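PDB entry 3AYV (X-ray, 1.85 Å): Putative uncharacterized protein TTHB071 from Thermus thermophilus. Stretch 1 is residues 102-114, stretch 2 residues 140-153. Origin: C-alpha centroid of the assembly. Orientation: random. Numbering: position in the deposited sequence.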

ATOM      1  N   GLY A 102     -10.786  -5.563  14.168  1.00 12.62           N
ATOM      2  CA  GLY A 102     -11.138  -5.942  15.538  1.00 13.51           C
ATOM      3  C   GLY A 102     -10.826  -7.372  15.949  1.00 14.37           C
ATOM      4  O   GLY A 102     -11.369  -7.866  16.950  1.00 14.19           O
ATOM      5  N   ARG A 103      -9.935  -8.052  15.215  1.00 12.55           N
ATOM      6  CA  ARG A 103      -9.478  -9.361  15.668  1.00 12.91           C
ATOM      7  C   ARG A 103      -8.539  -9.181  16.860  1.00 12.16           C
ATOM      8  O   ARG A 103      -7.837  -8.157  16.956  1.00 13.24           O
ATOM      9  CB  ARG A 103      -8.743 -10.124  14.547  1.00 11.93           C
ATOM     10  CG  ARG A 103      -9.563 -10.344  13.270  1.00 15.24           C
ATOM     11  CD  ARG A 103     -11.024 -10.758  13.554  1.00 23.72           C
ATOM     12  NE  ARG A 103     -11.171 -12.194  13.659  1.00 29.33           N
ATOM     13  CZ  ARG A 103     -12.275 -12.813  14.090  1.00 30.25           C
ATOM     14  NH1 ARG A 103     -13.351 -12.127  14.503  1.00 29.73           N
ATOM     15  NH2 ARG A 103     -12.292 -14.123  14.115  1.00 28.31           N
ATOM     16  N   THR A 104      -8.495 -10.177  17.752  1.00 12.21           N
ATOM     17  CA  THR A 104      -7.546 -10.173  18.855  1.00 12.12           C
ATOM     18  C   THR A 104      -6.146 -10.488  18.328  1.00 12.50           C
ATOM     19  O   THR A 104      -6.014 -10.976  17.209  1.00 11.84           O
ATOM     20  CB  THR A 104      -7.881 -11.265  19.917  1.00 12.64           C
ATOM     21  OG1 THR A 104      -7.765 -12.565  19.315  1.00 11.99           O
ATOM     22  CG2 THR A 104      -9.320 -11.073  20.444  1.00 14.49           C
ATOM     23  N   PRO A 105      -5.105 -10.185  19.115  1.00 13.35           N
ATOM     24  CA  PRO A 105      -3.756 -10.621  18.711  1.00 13.36           C
ATOM     25  C   PRO A 105      -3.668 -12.112  18.386  1.00 13.45           C
ATOM     26  O   PRO A 105      -2.955 -12.487  17.443  1.00 12.50           O
ATOM     27  CB  PRO A 105      -2.906 -10.261  19.941  1.00 14.36           C
ATOM     28  CG  PRO A 105      -3.564  -8.947  20.419  1.00 13.55           C
ATOM     29  CD  PRO A 105      -5.049  -9.300  20.302  1.00 13.47           C
ATOM     30  N   GLU A 106      -4.356 -12.964  19.158  1.00 12.65           N
ATOM     31  CA  GLU A 106      -4.288 -14.423  18.951  1.00 13.17           C
ATOM     32  C   GLU A 106      -4.924 -14.763  17.614  1.00 12.86           C
ATOM     33  O   GLU A 106      -4.358 -15.515  16.851  1.00 10.87           O
ATOM     34  CB  GLU A 106      -4.945 -15.195  20.130  1.00 13.67           C
ATOM     35  CG  GLU A 106      -4.941 -16.766  20.051  1.00 19.56           C
ATOM     36  CD  GLU A 106      -5.699 -17.460  21.231  1.00 25.93           C
ATOM     37  OE1 GLU A 106      -6.800 -16.955  21.615  1.00 26.35           O
ATOM     38  OE2 GLU A 106      -5.214 -18.520  21.761  1.00 24.05           O
ATOM     39  N   GLU A 107      -6.094 -14.185  17.330  1.00 11.49           N
ATOM     40  CA  GLU A 107      -6.772 -14.397  16.045  1.00 12.06           C
ATOM     41  C   GLU A 107      -5.916 -13.937  14.854  1.00 11.35           C
ATOM     42  O   GLU A 107      -5.839 -14.636  13.835  1.00 10.86           O
ATOM     43  CB  GLU A 107      -8.110 -13.674  16.027  1.00 12.01           C
ATOM     44  CG  GLU A 107      -9.196 -14.445  16.804  1.00 13.28           C
ATOM     45  CD  GLU A 107     -10.395 -13.579  17.186  1.00 16.09           C
ATOM     46  OE1 GLU A 107     -10.344 -12.330  17.056  1.00 13.31           O
ATOM     47  OE2 GLU A 107     -11.402 -14.177  17.620  1.00 16.58           O
ATOM     48  N   ALA A 108      -5.281 -12.769  14.981  1.00 10.28           N
ATOM     49  CA  ALA A 108      -4.445 -12.243  13.887  1.00  9.84           C
ATOM     50  C   ALA A 108      -3.244 -13.154  13.652  1.00 10.05           C
ATOM     51  O   ALA A 108      -2.863 -13.427  12.512  1.00  9.45           O
ATOM     52  CB  ALA A 108      -3.973 -10.826  14.219  1.00  9.68           C
ATOM     53  N   LEU A 109      -2.638 -13.601  14.750  1.00  9.36           N
ATOM     54  CA  LEU A 109      -1.470 -14.475  14.680  1.00 10.62           C
ATOM     55  C   LEU A 109      -1.808 -15.805  14.036  1.00 11.78           C
ATOM     56  O   LEU A 109      -1.043 -16.312  13.209  1.00 11.96           O
ATOM     57  CB  LEU A 109      -0.872 -14.675  16.101  1.00 10.62           C
ATOM     58  CG  LEU A 109       0.400 -15.547  16.142  1.00 10.91           C
ATOM     59  CD1 LEU A 109       1.525 -15.024  15.210  1.00 10.49           C
ATOM     60  CD2 LEU A 109       0.901 -15.705  17.608  1.00 12.80           C
ATOM     61  N   GLU A 110      -2.972 -16.364  14.366  1.00 11.83           N
ATOM     62  CA  GLU A 110      -3.373 -17.649  13.792  1.00 13.57           C
ATOM     63  C   GLU A 110      -3.611 -17.579  12.273  1.00 12.96           C
ATOM     64  O   GLU A 110      -3.531 -18.579  11.594  1.00 12.73           O
ATOM     65  CB  GLU A 110      -4.639 -18.175  14.472  1.00 14.93           C
ATOM     66  CG  GLU A 110      -4.399 -18.638  15.908  1.00 21.64           C
ATOM     67  CD  GLU A 110      -5.704 -19.021  16.610  1.00 32.38           C
ATOM     68  OE1 GLU A 110      -6.392 -18.116  17.151  1.00 37.11           O
ATOM     69  OE2 GLU A 110      -6.049 -20.229  16.611  1.00 36.45           O
ATOM     70  N   ARG A 111      -3.899 -16.387  11.752  1.00 12.32           N
ATOM     71  CA  ARG A 111      -4.071 -16.226  10.320  1.00 11.92           C
ATOM     72  C   ARG A 111      -2.742 -16.204   9.582  1.00 11.03           C
ATOM     73  O   ARG A 111      -2.756 -16.322   8.348  1.00 10.82           O
ATOM     74  CB  ARG A 111      -4.772 -14.906  10.001  1.00 12.46           C
ATOM     75  CG  ARG A 111      -6.272 -14.868  10.242  1.00 13.41           C
ATOM     76  CD  ARG A 111      -6.807 -13.417  10.010  1.00 12.62           C
ATOM     77  NE  ARG A 111      -6.438 -12.891   8.688  1.00 10.30           N
ATOM     78  CZ  ARG A 111      -7.254 -12.891   7.636  1.00 11.22           C
ATOM     79  NH1 ARG A 111      -8.497 -13.361   7.767  1.00 11.79           N
ATOM     80  NH2 ARG A 111      -6.851 -12.410   6.447  1.00 10.60           N
ATOM     81  N   ALA A 112      -1.622 -16.006  10.288  1.00 10.47           N
ATOM     82  CA  ALA A 112      -0.347 -15.672   9.577  1.00 11.13           C
ATOM     83  C   ALA A 112       0.136 -16.749   8.592  1.00 11.63           C
ATOM     84  O   ALA A 112       0.441 -16.455   7.418  1.00 11.23           O
ATOM     85  CB  ALA A 112       0.759 -15.334  10.570  1.00 10.01           C
ATOM     86  N   LEU A 113       0.272 -17.985   9.058  1.00 11.37           N
ATOM     87  CA  LEU A 113       0.787 -19.014   8.150  1.00 12.26           C
ATOM     88  C   LEU A 113      -0.255 -19.452   7.103  1.00 11.88           C
ATOM     89  O   LEU A 113       0.110 -19.692   5.940  1.00 12.27           O
ATOM     90  CB  LEU A 113       1.415 -20.208   8.905  1.00 12.04           C
ATOM     91  CG  LEU A 113       2.902 -19.994   9.299  1.00 13.69           C
ATOM     92  CD1 LEU A 113       3.814 -19.771   8.073  1.00 15.02           C
ATOM     93  CD2 LEU A 113       3.094 -18.883  10.332  1.00 15.79           C
ATOM     94  N   PRO A 114      -1.557 -19.527   7.488  1.00 11.49           N
ATOM     95  CA  PRO A 114      -2.545 -19.785   6.448  1.00 10.43           C
ATOM     96  C   PRO A 114      -2.528 -18.707   5.359  1.00  9.72           C
ATOM     97  O   PRO A 114      -2.697 -19.024   4.168  1.00 10.54           O
ATOM     98  CB  PRO A 114      -3.875 -19.775   7.231  1.00 10.66           C
ATOM     99  CG  PRO A 114      -3.473 -20.415   8.540  1.00 11.17           C
ATOM    100  CD  PRO A 114      -2.136 -19.744   8.832  1.00 11.83           C
ATOM    101  N   GLU A 140      -4.414  -5.207  11.496  1.00 11.49           N
ATOM    102  CA  GLU A 140      -3.716  -6.119  12.415  1.00 11.68           C
ATOM    103  C   GLU A 140      -3.469  -5.371  13.719  1.00 11.92           C
ATOM    104  O   GLU A 140      -3.083  -4.202  13.695  1.00 11.18           O
ATOM    105  CB  GLU A 140      -2.373  -6.639  11.850  1.00 11.62           C
ATOM    106  CG  GLU A 140      -2.499  -7.476  10.556  1.00 11.46           C
ATOM    107  CD  GLU A 140      -2.663  -6.618   9.311  1.00 13.16           C
ATOM    108  OE1 GLU A 140      -2.622  -5.371   9.392  1.00 10.72           O
ATOM    109  OE2 GLU A 140      -2.860  -7.200   8.223  1.00 16.19           O
ATOM    110  N   PRO A 141      -3.739  -6.027  14.851  1.00 12.33           N
ATOM    111  CA  PRO A 141      -3.526  -5.279  16.101  1.00 12.64           C
ATOM    112  C   PRO A 141      -2.047  -4.994  16.434  1.00 12.94           C
ATOM    113  O   PRO A 141      -1.772  -4.004  17.117  1.00 13.40           O
ATOM    114  CB  PRO A 141      -4.237  -6.128  17.170  1.00 13.82           C
ATOM    115  CG  PRO A 141      -4.484  -7.482  16.553  1.00 12.80           C
ATOM    116  CD  PRO A 141      -4.534  -7.260  15.035  1.00 11.11           C
ATOM    117  N   HIS A 142      -1.117  -5.809  15.919  1.00 12.74           N
ATOM    118  CA  HIS A 142       0.301  -5.732  16.274  1.00 13.88           C
ATOM    119  C   HIS A 142       1.112  -6.352  15.128  1.00 13.35           C
ATOM    120  O   HIS A 142       0.637  -7.290  14.466  1.00 13.84           O
ATOM    121  CB  HIS A 142       0.557  -6.507  17.601  1.00 15.17           C
ATOM    122  CG  HIS A 142       1.951  -6.372  18.137  1.00 16.15           C
ATOM    123  ND1 HIS A 142       3.029  -7.080  17.635  1.00 15.82           N
ATOM    124  CD2 HIS A 142       2.444  -5.608  19.147  1.00 18.84           C
ATOM    125  CE1 HIS A 142       4.126  -6.738  18.289  1.00 16.72           C
ATOM    126  NE2 HIS A 142       3.797  -5.853  19.220  1.00 19.07           N
ATOM    127  N   PRO A 143       2.323  -5.818  14.870  1.00 13.22           N
ATOM    128  CA  PRO A 143       3.158  -6.255  13.748  1.00 13.04           C
ATOM    129  C   PRO A 143       3.576  -7.726  13.842  1.00 13.80           C
ATOM    130  O   PRO A 143       3.949  -8.327  12.822  1.00 12.76           O
ATOM    131  CB  PRO A 143       4.381  -5.316  13.808  1.00 13.46           C
ATOM    132  CG  PRO A 143       4.356  -4.728  15.193  1.00 14.16           C
ATOM    133  CD  PRO A 143       2.904  -4.651  15.559  1.00 13.33           C
ATOM    134  N   GLU A 144       3.491  -8.312  15.042  1.00 14.77           N
ATOM    135  CA  GLU A 144       3.801  -9.747  15.213  1.00 15.40           C
ATOM    136  C   GLU A 144       2.947 -10.664  14.330  1.00 15.83           C
ATOM    137  O   GLU A 144       3.374 -11.777  14.041  1.00 16.63           O
ATOM    138  CB  GLU A 144       3.668 -10.175  16.675  1.00 16.48           C
ATOM    139  CG  GLU A 144       2.203 -10.252  17.078  1.00 17.31           C
ATOM    140  CD  GLU A 144       1.961 -10.534  18.536  1.00 23.93           C
ATOM    141  OE1 GLU A 144       2.946 -10.744  19.286  1.00 23.12           O
ATOM    142  OE2 GLU A 144       0.761 -10.541  18.931  1.00 23.99           O
ATOM    143  N   ALA A 145       1.746 -10.227  13.915  1.00 14.19           N
ATOM    144  CA  ALA A 145       0.930 -11.072  13.058  1.00 14.42           C
ATOM    145  C   ALA A 145       1.374 -11.013  11.592  1.00 14.07           C
ATOM    146  O   ALA A 145       1.006 -11.876  10.797  1.00 14.35           O
ATOM    147  CB  ALA A 145      -0.530 -10.709  13.175  1.00 14.20           C
ATOM    148  N   LEU A 146       2.158  -9.991  11.249  1.00 11.91           N
ATOM    149  CA  LEU A 146       2.686  -9.869   9.883  1.00 12.46           C
ATOM    150  C   LEU A 146       4.075 -10.495   9.769  1.00 11.30           C
ATOM    151  O   LEU A 146       4.456 -11.001   8.712  1.00 11.26           O
ATOM    152  CB  LEU A 146       2.755  -8.391   9.451  1.00 11.39           C
ATOM    153  CG  LEU A 146       1.353  -7.762   9.333  1.00 13.58           C
ATOM    154  CD1 LEU A 146       1.510  -6.335   8.843  1.00 15.53           C
ATOM    155  CD2 LEU A 146       0.358  -8.604   8.436  1.00 12.98           C
ATOM    156  N   ARG A 147       4.839 -10.430  10.847  1.00 11.74           N
ATOM    157  CA  ARG A 147       6.211 -10.947  10.818  1.00 13.40           C
ATOM    158  C   ARG A 147       6.332 -12.401  10.267  1.00 12.49           C
ATOM    159  O   ARG A 147       7.193 -12.655   9.424  1.00 12.99           O
ATOM    160  CB  ARG A 147       6.854 -10.809  12.213  1.00 13.58           C
ATOM    161  CG  ARG A 147       8.367 -11.033  12.203  1.00 18.58           C
ATOM    162  CD  ARG A 147       8.969 -10.763  13.570  1.00 20.87           C
ATOM    163  NE  ARG A 147       9.200  -9.334  13.795  1.00 23.65           N
ATOM    164  CZ  ARG A 147      10.272  -8.673  13.356  1.00 26.77           C
ATOM    165  NH1 ARG A 147      11.208  -9.302  12.649  1.00 27.60           N
ATOM    166  NH2 ARG A 147      10.404  -7.374  13.618  1.00 28.14           N
ATOM    167  N   PRO A 148       5.483 -13.347  10.729  1.00 11.95           N
ATOM    168  CA  PRO A 148       5.609 -14.716  10.180  1.00 11.98           C
ATOM    169  C   PRO A 148       5.241 -14.841   8.688  1.00 12.38           C
ATOM    170  O   PRO A 148       5.756 -15.738   7.978  1.00 12.78           O
ATOM    171  CB  PRO A 148       4.605 -15.518  11.020  1.00 11.06           C
ATOM    172  CG  PRO A 148       4.385 -14.663  12.308  1.00 12.19           C
ATOM    173  CD  PRO A 148       4.393 -13.272  11.735  1.00 11.10           C
ATOM    174  N   VAL A 149       4.345 -13.985   8.208  1.00 11.55           N
ATOM    175  CA  VAL A 149       4.004 -14.004   6.775  1.00 12.39           C
ATOM    176  C   VAL A 149       5.248 -13.636   5.977  1.00 12.69           C
ATOM    177  O   VAL A 149       5.600 -14.295   4.980  1.00 13.03           O
ATOM    178  CB  VAL A 149       2.857 -13.025   6.411  1.00 12.36           C
ATOM    179  CG1 VAL A 149       2.429 -13.206   4.945  1.00 13.91           C
ATOM    180  CG2 VAL A 149       1.641 -13.221   7.351  1.00 12.34           C
ATOM    181  N   LEU A 150       5.889 -12.539   6.385  1.00 12.11           N
ATOM    182  CA  LEU A 150       7.141 -12.114   5.756  1.00 12.32           C
ATOM    183  C   LEU A 150       8.228 -13.180   5.863  1.00 13.28           C
ATOM    184  O   LEU A 150       8.916 -13.478   4.870  1.00 14.07           O
ATOM    185  CB  LEU A 150       7.621 -10.798   6.387  1.00 11.84           C
ATOM    186  CG  LEU A 150       6.584  -9.670   6.329  1.00 12.09           C
ATOM    187  CD1 LEU A 150       6.984  -8.515   7.211  1.00 11.87           C
ATOM    188  CD2 LEU A 150       6.439  -9.217   4.874  1.00 12.45           C
ATOM    189  N   GLU A 151       8.396 -13.758   7.044  1.00 13.98           N
ATOM    190  CA  GLU A 151       9.482 -14.736   7.248  1.00 15.61           C
ATOM    191  C   GLU A 151       9.262 -15.993   6.415  1.00 15.40           C
ATOM    192  O   GLU A 151      10.213 -16.552   5.862  1.00 14.21           O
ATOM    193  CB  GLU A 151       9.522 -15.192   8.688  1.00 16.28           C
ATOM    194  CG  GLU A 151       9.821 -14.205   9.730  1.00 22.58           C
ATOM    195  CD  GLU A 151       9.811 -14.928  11.072  1.00 28.76           C
ATOM    196  OE1 GLU A 151       8.744 -14.947  11.754  1.00 33.87           O
ATOM    197  OE2 GLU A 151      10.840 -15.556  11.386  1.00 30.48           O
ATOM    198  N   ALA A 152       8.010 -16.460   6.364  1.00 15.02           N
ATOM    199  CA  ALA A 152       7.681 -17.638   5.565  1.00 15.79           C
ATOM    200  C   ALA A 152       8.049 -17.427   4.103  1.00 17.14           C
ATOM    201  O   ALA A 152       8.466 -18.377   3.408  1.00 17.16           O
ATOM    202  CB  ALA A 152       6.187 -18.042   5.722  1.00 16.03           C
ATOM    203  N   HIS A 153       7.949 -16.185   3.626  1.00 16.22           N
ATOM    204  CA  HIS A 153       8.278 -15.929   2.235  1.00 18.34           C
ATOM    205  C   HIS A 153       9.755 -15.575   1.990  1.00 20.51           C
ATOM    206  O   HIS A 153      10.180 -15.413   0.834  1.00 21.95           O
ATOM    207  CB  HIS A 153       7.269 -14.985   1.581  1.00 17.63           C
ATOM    208  CG  HIS A 153       6.015 -15.692   1.171  1.00 18.12           C
ATOM    209  ND1 HIS A 153       5.974 -16.555   0.094  1.00 16.45           N
ATOM    210  CD2 HIS A 153       4.785 -15.744   1.742  1.00 17.87           C
ATOM    211  CE1 HIS A 153       4.759 -17.067  -0.014  1.00 17.92           C
ATOM    212  NE2 HIS A 153       4.017 -16.593   0.977  1.00 17.53           N
TER
HETATM  213  O   HOH W   1      -0.904 -10.772  16.822  1.00 16.72           O
HETATM  214  O   HOH W   2      -1.822 -12.341  10.163  1.00 17.70           O

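Where two backbones pack closely, small side chains often line the seam, and the contact between residues 102-114 and 140-153 of TTHB071 is a compact example. No direct hydrogen bond crosses it; apolar packing and two water bridges join the stretches. At the centre, the buried methyl groups of Ala108 and Ala145 meet, CB to CB, at 3.6 Å. The backbones run close here: the CA atoms of Leu109 and Ala145 are 4.5 Å apart, and Leu109 N lies 3.9 Å from Ala145 CB, with no atoms beyond CB on Ala145 to fit into the gap. One turn along, Ala112 also points toward the partner, its CB 3.5 Å from the carbonyl O of Ala145, 3.9 Å from CB of Pro148 and 4.0 Å from CG2 of Val149. A small residue suits this pocket, which is already enclosed by backbone, proline ring and valine methyl.

Around the alanines, rigid rings and longer aliphatic chains fill the remaining space. Pro141, buried and directed toward stretch 1, places its CD 3.7 Å from CB of Ala108 and its CG 3.4 Å from the carbonyl O of Arg103; the same CG lies 4.2 Å from CD of Pro105. At the other end, Pro148 meets two leucines. Leu109 and Leu113 leave their helical backbone sideways, but their ends come nearer, bringing Leu109 CD1 to 4.1 Å from Pro148 CG and Leu113 CD2 to 3.8 Å from Pro148 CB. The other methyl of Leu113, CD1, reaches CB of Ala152 at 3.8 Å. Both leucines are exposed overall, yet each covers part of the apolar surface opposite. In all, 528 Å² is buried, summed over both sides.

The hydrogen-bonded links across the contact run through water. The O atom of water 2 lies 2.8 Å from Ala108 O and 2.9 Å from Ala145 O, and the water donates to both, joining two acceptors that could not bond each other directly. Water 1 bridges a carbonyl and a carboxylate farther out, donating to Pro105 O and to Glu144 OE2, both at 2.7 Å. Glu144, with chi1 in p and chi2 in t, extends its carboxylate to this site, where OE2 also lies 3.8 Å from Pro105 CB.

Local bonds order the segments that carry these contacts. Thr104 caps the first helix, its OG1 accepting from Glu107 N at 3.1 Å, while Thr104 N donates to Glu107 OE1 at 2.9 Å. In stretch 2, Glu144 N donates to His142 ND1 at 2.9 Å. The general lesson is clear: alanines permit close approach, larger apolar groups surround them, and water links carbonyl and carboxylate acceptors that cannot bond one another.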